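Local structure of WbbM protein (Klebsiella pneumoniae, 6U4B) at residues A[153-158]-A[280-285]; A[166-171]-A[205-210]; A[462-467]-A[510-515]; A[434-439]-A[501-506]. The protein is a bifunctional, magnesium-binding glycosyltransferase that forms a trimer and polymerises O-antigen sugar chains. All coordinates share one frame; numbering follows the deposited sequence.

Contact 1 (A[153-158]-A[280-285])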
# COMPACT_ATOMS: atom_id res chain seq x y z
N LEU A 153 -40.24 -36.40 26.97
CA LEU A 153 -39.25 -37.20 27.68
C LEU A 153 -38.18 -36.26 28.23
O LEU A 153 -37.83 -35.26 27.59
CB LEU A 153 -38.61 -38.25 26.76
CG LEU A 153 -39.53 -39.22 26.03
CD1 LEU A 153 -40.03 -38.64 24.70
CD2 LEU A 153 -38.83 -40.55 25.80
N LEU A 154 -37.67 -36.58 29.42
CA LEU A 154 -36.72 -35.70 30.09
C LEU A 154 -36.11 -36.42 31.29
O LEU A 154 -36.55 -37.52 31.63
CB LEU A 154 -37.40 -34.38 30.50
CG LEU A 154 -38.47 -34.27 31.58
CD1 LEU A 154 -38.83 -32.80 31.76
CD2 LEU A 154 -39.70 -35.06 31.23
N PRO A 155 -35.07 -35.86 31.94
CA PRO A 155 -34.46 -36.56 33.08
C PRO A 155 -35.34 -36.60 34.31
O PRO A 155 -36.43 -36.02 34.33
CB PRO A 155 -33.18 -35.75 33.34
CG PRO A 155 -33.45 -34.42 32.77
CD PRO A 155 -34.27 -34.69 31.55
N LYS A 156 -34.86 -37.28 35.35
CA LYS A 156 -35.58 -37.32 36.61
C LYS A 156 -35.56 -35.96 37.29
O LYS A 156 -34.63 -35.17 37.12
CB LYS A 156 -34.96 -38.36 37.55
CG LYS A 156 -34.95 -39.78 36.99
CD LYS A 156 -34.76 -40.80 38.11
CE LYS A 156 -33.45 -41.56 37.96
NZ LYS A 156 -33.63 -43.01 38.23
N LYS A 157 -36.61 -35.67 38.05
CA LYS A 157 -36.63 -34.47 38.87
C LYS A 157 -35.49 -34.52 39.89
O LYS A 157 -35.04 -35.59 40.30
CB LYS A 157 -37.96 -34.32 39.60
CG LYS A 157 -39.11 -33.81 38.75
CD LYS A 157 -40.36 -33.61 39.60
CE LYS A 157 -41.53 -33.10 38.78
NZ LYS A 157 -42.78 -33.01 39.59
N TRP A 158 -35.04 -33.34 40.29
CA TRP A 158 -34.02 -33.19 41.31
C TRP A 158 -34.61 -32.44 42.50
O TRP A 158 -35.35 -31.46 42.32
CB TRP A 158 -32.79 -32.45 40.76
CG TRP A 158 -31.65 -32.37 41.73
CD1 TRP A 158 -30.83 -33.39 42.12
CD2 TRP A 158 -31.18 -31.20 42.41
NE1 TRP A 158 -29.89 -32.92 43.01
CE2 TRP A 158 -30.09 -31.58 43.21
CE3 TRP A 158 -31.59 -29.86 42.43
CZ2 TRP A 158 -29.39 -30.68 44.01
CZ3 TRP A 158 -30.90 -28.96 43.23
CH2 TRP A 158 -29.81 -29.38 44.01
N LEU A 280 -36.19 -40.31 32.14
CA LEU A 280 -35.08 -41.17 31.76
C LEU A 280 -33.87 -40.87 32.63
O LEU A 280 -33.77 -39.80 33.23
CB LEU A 280 -34.73 -40.98 30.28
CG LEU A 280 -35.87 -41.10 29.27
CD1 LEU A 280 -35.42 -40.60 27.91
CD2 LEU A 280 -36.36 -42.54 29.19
N GLN A 281 -32.95 -41.83 32.69
CA GLN A 281 -31.70 -41.61 33.40
C GLN A 281 -30.80 -40.66 32.63
O GLN A 281 -30.89 -40.54 31.40
CB GLN A 281 -30.97 -42.94 33.63
CG GLN A 281 -31.71 -43.94 34.51
CD GLN A 281 -30.87 -45.17 34.83
OE1 GLN A 281 -30.69 -46.05 33.99
NE2 GLN A 281 -30.33 -45.22 36.04
N ARG A 282 -29.92 -39.97 33.36
CA ARG A 282 -28.92 -39.09 32.77
C ARG A 282 -27.58 -39.82 32.69
O ARG A 282 -27.24 -40.61 33.57
CB ARG A 282 -28.74 -37.81 33.60
CG ARG A 282 -30.00 -36.99 33.76
CD ARG A 282 -29.71 -35.67 34.47
NE ARG A 282 -29.57 -35.81 35.92
CZ ARG A 282 -30.58 -35.75 36.78
NH1 ARG A 282 -31.82 -35.54 36.35
NH2 ARG A 282 -30.36 -35.89 38.08
N THR A 283 -26.82 -39.53 31.64
CA THR A 283 -25.48 -40.07 31.48
C THR A 283 -24.44 -38.96 31.58
O THR A 283 -24.74 -37.78 31.38
CB THR A 283 -25.32 -40.82 30.15
OG1 THR A 283 -25.15 -39.87 29.09
CG2 THR A 283 -26.54 -41.68 29.86
N PHE A 284 -23.21 -39.36 31.88
CA PHE A 284 -22.08 -38.45 31.86
C PHE A 284 -20.86 -39.18 31.30
O PHE A 284 -20.60 -40.33 31.66
CB PHE A 284 -21.74 -37.89 33.24
CG PHE A 284 -20.50 -37.04 33.26
CD1 PHE A 284 -19.34 -37.49 33.86
CD2 PHE A 284 -20.49 -35.80 32.65
CE1 PHE A 284 -18.19 -36.71 33.87
CE2 PHE A 284 -19.34 -35.02 32.65
CZ PHE A 284 -18.20 -35.47 33.26
N VAL A 285 -20.14 -38.50 30.42
CA VAL A 285 -18.94 -39.02 29.78
C VAL A 285 -17.73 -38.36 30.44
O VAL A 285 -17.55 -37.14 30.33
CB VAL A 285 -18.96 -38.77 28.27
CG1 VAL A 285 -17.68 -39.27 27.63
CG2 VAL A 285 -20.17 -39.44 27.64

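Contact 2 (A[166-171]-A[205-210])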
# COMPACT_ATOMS: atom_id res chain seq x y z
N LYS A 166 -35.77 -24.45 50.74
CA LYS A 166 -37.13 -24.74 51.20
C LYS A 166 -38.02 -25.17 50.04
O LYS A 166 -38.85 -26.08 50.19
CB LYS A 166 -37.72 -23.52 51.90
CG LYS A 166 -39.18 -23.68 52.31
CD LYS A 166 -39.66 -22.50 53.14
CE LYS A 166 -41.13 -22.67 53.52
NZ LYS A 166 -41.60 -21.58 54.42
N ASN A 167 -37.87 -24.53 48.88
CA ASN A 167 -38.68 -24.83 47.71
C ASN A 167 -37.94 -24.30 46.48
O ASN A 167 -36.82 -23.80 46.59
CB ASN A 167 -40.09 -24.24 47.86
CG ASN A 167 -40.08 -22.78 48.26
OD1 ASN A 167 -39.27 -21.99 47.77
ND2 ASN A 167 -40.99 -22.40 49.15
N ASN A 168 -38.57 -24.40 45.31
CA ASN A 168 -37.89 -24.04 44.07
C ASN A 168 -37.63 -22.54 44.00
O ASN A 168 -36.59 -22.11 43.47
CB ASN A 168 -38.70 -24.51 42.86
CG ASN A 168 -38.67 -26.01 42.69
OD1 ASN A 168 -37.61 -26.63 42.63
ND2 ASN A 168 -39.86 -26.62 42.63
N TYR A 169 -38.55 -21.73 44.51
CA TYR A 169 -38.32 -20.29 44.58
C TYR A 169 -37.12 -19.98 45.46
O TYR A 169 -36.21 -19.25 45.05
CB TYR A 169 -39.57 -19.58 45.09
CG TYR A 169 -39.40 -18.08 45.25
CD1 TYR A 169 -38.92 -17.53 46.43
CD2 TYR A 169 -39.73 -17.21 44.21
CE1 TYR A 169 -38.76 -16.16 46.57
CE2 TYR A 169 -39.58 -15.85 44.35
CZ TYR A 169 -39.10 -15.33 45.53
OH TYR A 169 -38.94 -13.97 45.66
N ASP A 170 -37.11 -20.52 46.68
CA ASP A 170 -36.01 -20.28 47.60
C ASP A 170 -34.69 -20.81 47.04
O ASP A 170 -33.62 -20.28 47.36
CB ASP A 170 -36.33 -20.92 48.95
CG ASP A 170 -35.30 -20.58 50.01
OD1 ASP A 170 -34.90 -19.40 50.12
OD2 ASP A 170 -34.91 -21.50 50.76
N HIS A 171 -34.75 -21.84 46.19
CA HIS A 171 -33.53 -22.39 45.60
C HIS A 171 -32.89 -21.39 44.64
O HIS A 171 -31.66 -21.32 44.54
CB HIS A 171 -33.83 -23.70 44.89
CG HIS A 171 -32.61 -24.48 44.51
ND1 HIS A 171 -31.73 -24.98 45.44
CD2 HIS A 171 -32.13 -24.84 43.29
CE1 HIS A 171 -30.75 -25.62 44.82
NE2 HIS A 171 -30.97 -25.55 43.51
N ASN A 205 -43.16 -22.89 42.33
CA ASN A 205 -42.38 -22.13 43.31
C ASN A 205 -42.48 -22.73 44.70
O ASN A 205 -41.50 -22.72 45.46
CB ASN A 205 -42.84 -20.67 43.31
CG ASN A 205 -42.21 -19.86 42.19
OD1 ASN A 205 -41.13 -20.20 41.70
ND2 ASN A 205 -42.88 -18.79 41.78
N ASP A 206 -43.65 -23.26 45.06
CA ASP A 206 -43.82 -23.88 46.37
C ASP A 206 -43.41 -25.35 46.40
O ASP A 206 -43.32 -25.93 47.49
CB ASP A 206 -45.28 -23.77 46.84
CG ASP A 206 -45.68 -22.35 47.19
OD1 ASP A 206 -46.84 -22.14 47.60
OD2 ASP A 206 -44.83 -21.44 47.04
N ALA A 207 -43.15 -25.96 45.25
CA ALA A 207 -42.73 -27.35 45.22
C ALA A 207 -41.27 -27.48 45.62
O ALA A 207 -40.48 -26.53 45.55
CB ALA A 207 -42.95 -27.95 43.83
N SER A 208 -40.90 -28.69 46.04
CA SER A 208 -39.55 -28.99 46.50
C SER A 208 -38.72 -29.74 45.47
O SER A 208 -37.62 -30.20 45.79
CB SER A 208 -39.61 -29.79 47.81
OG SER A 208 -40.29 -31.02 47.62
N ASP A 209 -39.21 -29.87 44.24
CA ASP A 209 -38.49 -30.60 43.22
C ASP A 209 -38.90 -30.08 41.85
O ASP A 209 -39.86 -29.33 41.71
CB ASP A 209 -38.72 -32.12 43.34
CG ASP A 209 -40.19 -32.50 43.17
OD1 ASP A 209 -40.48 -33.71 43.10
OD2 ASP A 209 -41.05 -31.60 43.11
N GLY A 210 -38.14 -30.48 40.84
CA GLY A 210 -38.42 -30.05 39.48
C GLY A 210 -37.31 -30.50 38.55
O GLY A 210 -36.29 -31.04 38.97

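Contact 3 (A[462-467]-A[510-515])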
# COMPACT_ATOMS: atom_id res chain seq x y z
N THR A 462 17.05 -46.98 11.96
CA THR A 462 15.89 -46.52 12.72
C THR A 462 14.71 -46.23 11.80
O THR A 462 13.56 -46.55 12.14
CB THR A 462 16.26 -45.29 13.54
OG1 THR A 462 17.29 -45.62 14.48
CG2 THR A 462 15.04 -44.77 14.30
N LEU A 463 14.96 -45.62 10.64
CA LEU A 463 13.88 -45.26 9.73
C LEU A 463 13.59 -46.33 8.69
O LEU A 463 12.61 -46.20 7.95
CB LEU A 463 14.19 -43.93 9.04
CG LEU A 463 14.43 -42.72 9.96
CD1 LEU A 463 14.23 -41.42 9.21
CD2 LEU A 463 13.52 -42.77 11.20
N ASN A 464 14.41 -47.39 8.63
CA ASN A 464 14.20 -48.51 7.71
C ASN A 464 14.07 -48.03 6.26
O ASN A 464 13.19 -48.46 5.52
CB ASN A 464 12.98 -49.34 8.12
CG ASN A 464 13.08 -49.86 9.54
OD1 ASN A 464 12.32 -49.47 10.42
ND2 ASN A 464 14.04 -50.76 9.76
N MET A 465 14.96 -47.14 5.87
CA MET A 465 15.04 -46.64 4.50
C MET A 465 16.27 -47.27 3.84
O MET A 465 17.40 -46.96 4.22
CB MET A 465 15.13 -45.11 4.48
CG MET A 465 13.94 -44.41 5.12
SD MET A 465 13.96 -42.62 4.87
CE MET A 465 15.37 -42.17 5.86
N ASN A 466 16.04 -48.17 2.87
CA ASN A 466 17.18 -48.81 2.21
C ASN A 466 18.05 -47.78 1.49
O ASN A 466 19.27 -47.95 1.41
CB ASN A 466 16.70 -49.90 1.25
CG ASN A 466 16.15 -49.34 -0.05
OD1 ASN A 466 14.95 -49.11 -0.18
ND2 ASN A 466 17.03 -49.16 -1.04
N ASN A 467 17.45 -46.70 1.01
CA ASN A 467 18.18 -45.62 0.35
C ASN A 467 18.01 -44.33 1.13
O ASN A 467 17.00 -43.61 0.94
CB ASN A 467 17.71 -45.46 -1.09
CG ASN A 467 18.52 -44.44 -1.86
OD1 ASN A 467 19.58 -44.00 -1.40
ND2 ASN A 467 18.04 -44.06 -3.03
N MET A 510 7.28 -39.58 9.30
CA MET A 510 6.69 -39.61 7.96
C MET A 510 7.66 -40.17 6.93
O MET A 510 7.23 -40.85 5.99
CB MET A 510 6.21 -38.21 7.56
CG MET A 510 5.02 -37.72 8.37
SD MET A 510 4.38 -36.13 7.82
CE MET A 510 5.70 -35.03 8.34
N ASN A 511 8.96 -39.90 7.07
CA ASN A 511 9.93 -40.49 6.16
C ASN A 511 9.94 -42.01 6.29
O ASN A 511 10.08 -42.73 5.29
CB ASN A 511 11.32 -39.92 6.43
CG ASN A 511 11.67 -38.79 5.49
OD1 ASN A 511 12.11 -39.02 4.36
ND2 ASN A 511 11.48 -37.55 5.94
N LYS A 512 9.78 -42.52 7.51
CA LYS A 512 9.74 -43.97 7.71
C LYS A 512 8.46 -44.57 7.15
O LYS A 512 8.50 -45.58 6.43
CB LYS A 512 9.90 -44.29 9.20
CG LYS A 512 9.55 -45.72 9.58
CD LYS A 512 9.99 -46.04 11.01
CE LYS A 512 9.31 -47.30 11.54
NZ LYS A 512 9.57 -48.50 10.69
N VAL A 513 7.31 -43.97 7.47
CA VAL A 513 6.04 -44.56 7.07
C VAL A 513 5.80 -44.38 5.57
O VAL A 513 5.22 -45.26 4.92
CB VAL A 513 4.90 -43.98 7.91
CG1 VAL A 513 3.55 -44.46 7.40
CG2 VAL A 513 5.07 -44.37 9.37
N PHE A 514 6.25 -43.27 4.99
CA PHE A 514 6.00 -43.00 3.58
C PHE A 514 7.12 -43.47 2.67
O PHE A 514 7.09 -43.18 1.47
CB PHE A 514 5.76 -41.50 3.36
CG PHE A 514 4.67 -40.90 4.22
CD1 PHE A 514 3.67 -41.70 4.75
CD2 PHE A 514 4.66 -39.54 4.50
CE1 PHE A 514 2.67 -41.15 5.54
CE2 PHE A 514 3.66 -38.99 5.29
CZ PHE A 514 2.67 -39.80 5.81
N TYR A 515 8.11 -44.20 3.20
CA TYR A 515 9.27 -44.59 2.40
C TYR A 515 8.84 -45.39 1.17
O TYR A 515 8.00 -46.29 1.26
CB TYR A 515 10.26 -45.40 3.23
CG TYR A 515 11.50 -45.76 2.45
CD1 TYR A 515 12.38 -44.77 2.03
CD2 TYR A 515 11.79 -47.08 2.11
CE1 TYR A 515 13.52 -45.08 1.31
CE2 TYR A 515 12.93 -47.39 1.39
CZ TYR A 515 13.79 -46.39 1.00
OH TYR A 515 14.93 -46.68 0.28
O HOH W 1 10.44 -47.32 6.32

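Contact 4 (A[434-439]-A[501-506])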
# COMPACT_ATOMS: atom_id res chain seq x y z
N ILE A 434 17.87 -31.66 1.01
CA ILE A 434 19.31 -31.57 0.74
C ILE A 434 20.11 -31.29 2.00
O ILE A 434 21.31 -31.56 2.03
CB ILE A 434 19.62 -30.51 -0.33
CG1 ILE A 434 19.35 -29.10 0.20
CG2 ILE A 434 18.80 -30.76 -1.59
CD1 ILE A 434 19.69 -28.01 -0.79
N VAL A 435 19.48 -30.76 3.05
CA VAL A 435 20.18 -30.61 4.32
C VAL A 435 20.47 -31.97 4.94
O VAL A 435 21.58 -32.23 5.41
CB VAL A 435 19.38 -29.71 5.29
CG1 VAL A 435 20.06 -29.67 6.65
CG2 VAL A 435 19.26 -28.30 4.72
N MET A 436 19.47 -32.86 4.94
CA MET A 436 19.73 -34.23 5.36
C MET A 436 20.73 -34.92 4.44
O MET A 436 21.54 -35.73 4.90
CB MET A 436 18.42 -35.02 5.41
CG MET A 436 18.59 -36.49 5.80
SD MET A 436 19.25 -36.72 7.46
CE MET A 436 17.86 -36.20 8.46
N GLU A 437 20.70 -34.59 3.14
CA GLU A 437 21.71 -35.10 2.23
C GLU A 437 23.11 -34.70 2.70
O GLU A 437 24.05 -35.50 2.61
CB GLU A 437 21.45 -34.58 0.81
CG GLU A 437 22.36 -35.18 -0.25
CD GLU A 437 22.09 -34.60 -1.63
OE1 GLU A 437 23.07 -34.29 -2.35
OE2 GLU A 437 20.90 -34.43 -1.99
N GLY A 438 23.26 -33.48 3.21
CA GLY A 438 24.54 -33.07 3.76
C GLY A 438 24.86 -33.75 5.07
O GLY A 438 26.02 -34.11 5.33
N PHE A 439 23.85 -33.95 5.92
CA PHE A 439 24.08 -34.65 7.19
C PHE A 439 24.60 -36.06 6.95
O PHE A 439 25.49 -36.53 7.66
CB PHE A 439 22.79 -34.68 8.01
CG PHE A 439 22.40 -33.35 8.59
CD1 PHE A 439 23.31 -32.31 8.66
CD2 PHE A 439 21.12 -33.15 9.09
CE1 PHE A 439 22.95 -31.09 9.20
CE2 PHE A 439 20.75 -31.93 9.63
CZ PHE A 439 21.67 -30.90 9.69
N LYS A 501 11.12 -42.01 20.37
CA LYS A 501 11.32 -40.62 20.00
C LYS A 501 12.39 -40.53 18.92
O LYS A 501 13.42 -41.21 18.98
CB LYS A 501 11.73 -39.79 21.22
CG LYS A 501 10.74 -39.90 22.36
CD LYS A 501 10.41 -38.54 22.95
CE LYS A 501 9.06 -38.58 23.65
NZ LYS A 501 7.96 -38.82 22.67
N TYR A 502 12.12 -39.70 17.91
CA TYR A 502 12.94 -39.65 16.71
C TYR A 502 13.70 -38.34 16.62
O TYR A 502 13.31 -37.31 17.20
CB TYR A 502 12.07 -39.83 15.46
CG TYR A 502 11.36 -41.17 15.42
CD1 TYR A 502 11.99 -42.29 14.89
CD2 TYR A 502 10.08 -41.32 15.94
CE1 TYR A 502 11.36 -43.52 14.86
CE2 TYR A 502 9.44 -42.54 15.91
CZ TYR A 502 10.08 -43.63 15.37
OH TYR A 502 9.45 -44.86 15.35
N TRP A 503 14.81 -38.38 15.87
CA TRP A 503 15.72 -37.25 15.77
C TRP A 503 14.99 -35.99 15.29
O TRP A 503 15.05 -34.94 15.94
CB TRP A 503 16.88 -37.60 14.84
CG TRP A 503 17.98 -36.59 14.83
CD1 TRP A 503 18.23 -35.63 15.76
CD2 TRP A 503 19.00 -36.45 13.83
NE1 TRP A 503 19.34 -34.90 15.41
CE2 TRP A 503 19.83 -35.38 14.22
CE3 TRP A 503 19.28 -37.12 12.63
CZ2 TRP A 503 20.92 -34.97 13.47
CZ3 TRP A 503 20.37 -36.71 11.88
CH2 TRP A 503 21.18 -35.64 12.30
N PHE A 504 14.30 -36.09 14.16
CA PHE A 504 13.55 -34.97 13.61
C PHE A 504 12.04 -35.18 13.72
O PHE A 504 11.29 -34.75 12.85
CB PHE A 504 13.96 -34.71 12.16
CG PHE A 504 15.28 -34.00 12.04
CD1 PHE A 504 15.35 -32.62 12.17
CD2 PHE A 504 16.45 -34.71 11.82
CE1 PHE A 504 16.57 -31.96 12.06
CE2 PHE A 504 17.66 -34.06 11.72
CZ PHE A 504 17.72 -32.69 11.84
N LEU A 505 11.61 -35.85 14.78
CA LEU A 505 10.21 -35.87 15.22
C LEU A 505 9.32 -36.37 14.08
O LEU A 505 9.64 -37.41 13.48
CB LEU A 505 9.87 -34.49 15.77
CG LEU A 505 10.88 -33.85 16.72
CD1 LEU A 505 10.45 -32.44 17.09
CD2 LEU A 505 11.07 -34.69 17.97
N ASP A 506 8.23 -35.67 13.74
CA ASP A 506 7.29 -36.17 12.75
C ASP A 506 7.88 -36.23 11.35
O ASP A 506 7.40 -37.01 10.52
CB ASP A 506 6.02 -35.31 12.74
CG ASP A 506 6.31 -33.86 12.42
OD1 ASP A 506 7.31 -33.32 12.93
OD2 ASP A 506 5.53 -33.25 11.66

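Contact 1 (A[153-158]-A[280-285])
Two hydrogen bonds join Leu154 and Lys156 to Leu280 and Arg282 where strands 152-159 and 277-285 run parallel in a mixed sheet. The amide of Leu280 donates to the carbonyl of Leu154, N to O 2.9 Å, in a fairly straight bond (160° at the hydrogen). The second is made by a side chain: Arg282 NH1 reaches Lys156 O at 2.9 Å, with that oxygen lying in the guanidinium plane. The bond is bent to 142° at the hydrogen, and the donor is tilted moderately out of the carbonyl plane. A bend at chi3 of Arg282 (-79°) turns the guanidinium back toward Lys156. On the way the arginine passes at about a right angle to Pro155, whose CB lies 3.4 Å from Arg282 CG and also meets the edge of the guanidinium. Between the two polar links, the CA of Pro155 approaches Leu280 O at 3.3 Å in a CH...O contact. Farther out the contact is apolar, Leu153 CD2 resting 4.0 Å from Leu280 CD1, and both leucines also lean on Cys146 of helix 140-146. The charged end of Lys156 belongs to another site: it forms a salt bridge with Glu117, which also accepts from Gln281 NE2. Pro155 has no amide hydrogen to offer a neighbouring strand. One backbone hydrogen bond and one side-chain bond from Arg282 to a backbone carbonyl thus join the strands here.

Contact 2 (A[166-171]-A[205-210])
Asn168 is gripped closely by the turn after helix 198-206. Its backbone N donates to Ala207 O at 2.9 Å, and its side-chain ND2 donates to Asp209 O, also at 2.9 Å. This amide bond is nearly straight (160°), yet it arrives well above the carbonyl plane of Asp209, while the acceptor stays close to the amide plane of Asn168. ND2 also donates to Phe204 O, and OD1 accepts from Tyr212 OH, so the buried amide is held at both ends. The next residue binds the helix end itself: Tyr169 N points at Asn205 O (3.3 Å), in the carbonyl plane and on a lone pair. Asn167 is packed just as tightly, its CB 3.3 Å from Ala207 O. With CG between N and the carbonyl carbon (chi1 50°), its OD1 curls back to accept from Asp170 N at 2.8 Å, an N-cap for helix 168-173.

On the looser, solvent side, Lys166, Asp206 and Ser208 add little. The contact sets the start of helix 168-173 against the C-terminal end of helix 198-206. Helix 180-193 flanks it through Tyr183, which bonds Asn205 and touches Tyr169, and strand 209-210 leads on to pair with strand 152-159.

Contact 3 (A[462-467]-A[510-515])
Leu463 and Lys512 bring the two backbones closest, CA atoms 4.8 Å apart, where the loop after helix 455-461 turns through a positive phi at Asn464 and passes the end of helix 505-513. Tyr515 carries much of the packing. Its ring swings across to Met465 because CG lies opposite the backbone N (chi1 -177°), and the CA of Met465 sits over the ring centre at 3.7 Å from the centroid in a CH-pi contact. The methionine side chain continues over the same ring, CG 3.5 Å from Tyr515 CD1, and its sulfur adds an oblique Met-aromatic approach. The phenol oxygen is held at the tip: it accepts from Asn467 N at 2.6 Å and donates to Asn466 OD1. The latter bond refines to a very short length, so its exact value is doubtful. The amide of Asn466 meets the ring at its edge, the two planes 75° apart. At the other end, Lys512 lies alongside Asn464, its aliphatic part passing over Leu463 O (3.5 Å from CG). Its chain runs extended until a turn at chi4 brings NZ to Asn464 OD1 at 2.9 Å. A water lies between Leu463 O and Lys512 O, within hydrogen-bonding distance of both carbonyls. Next to the tyrosine, Met465 SD faces the backbone O of Asn511, whose side-chain amide accepts from Phe472 N and donates to Gln507 O. The contact thus ties the loop between helix 455-461 and strand 472-473 to the C-terminal end of helix 505-513, and this helix also packs on helix 489-499 through Lys512 and Val513.

Contact 4 (A[434-439]-A[501-506])
Trp503 is the first residue of 501-506 to meet helix 434-441. The indole projects toward the helix, and its CH2 comes 4.1 Å from Phe439 CD2. The two rings meet obliquely, the phenyl and the six-membered indole ring having centroids 5.9 Å apart and planes at 34°. The methyl end of Met436 also reaches the indole, CE to Trp503 CZ3 4.3 Å, and Ala455 of helix 455-461 touches both Trp503 and Phe439. Trp503 and Phe504 occupy the middle of a type I beta turn from Tyr502 to Leu505, which introduces helix 505-513 in the part of the chain assigned to glycosyltransferase family 8. The turn brings the side chain of Phe504 to about 10 Å from the bound magnesium ion, which Asp406, Asp408 and His560 ligate. Phe504 follows, its CE2 3.4 Å above the plane of the preceding indole, so that the two aromatic residues present a joined apolar surface to the helix. Its CZ lies 3.8 Å from Phe439 CE2, near the plane of the Phe439 ring and at its edge. Met436 slides past Phe504 in the opposite direction: bends at chi2 and chi3 (63° and 71°) swing CE to 3.9 Å from Phe504 CE2. The backbone N of Phe504 donates to Asp508, and beyond the turn Asp506 forms a salt bridge with Arg389.

The four contacts fall into two pairs, one in each half of the chain. Contacts 1 and 2 have centres 19 Å apart and meet in one mixed beta-sheet, where strand 152-159 neighbours strands 277-285 and 209-210; contact 2, which belongs to the DUF4422 region, falls between the two segments of contact 1 in sequence. Contacts 3 and 4, centres 11 Å apart, come later in the glycosyltransferase family 8 range, share helix 505-513 and have alternating segments, with Tyr502 packing on Thr462 and Leu463. Contacts 2 and 4 are about 67 Å apart between centres, on opposite sides of the chain's centre, consistent with two separate modules in a bifunctional enzyme.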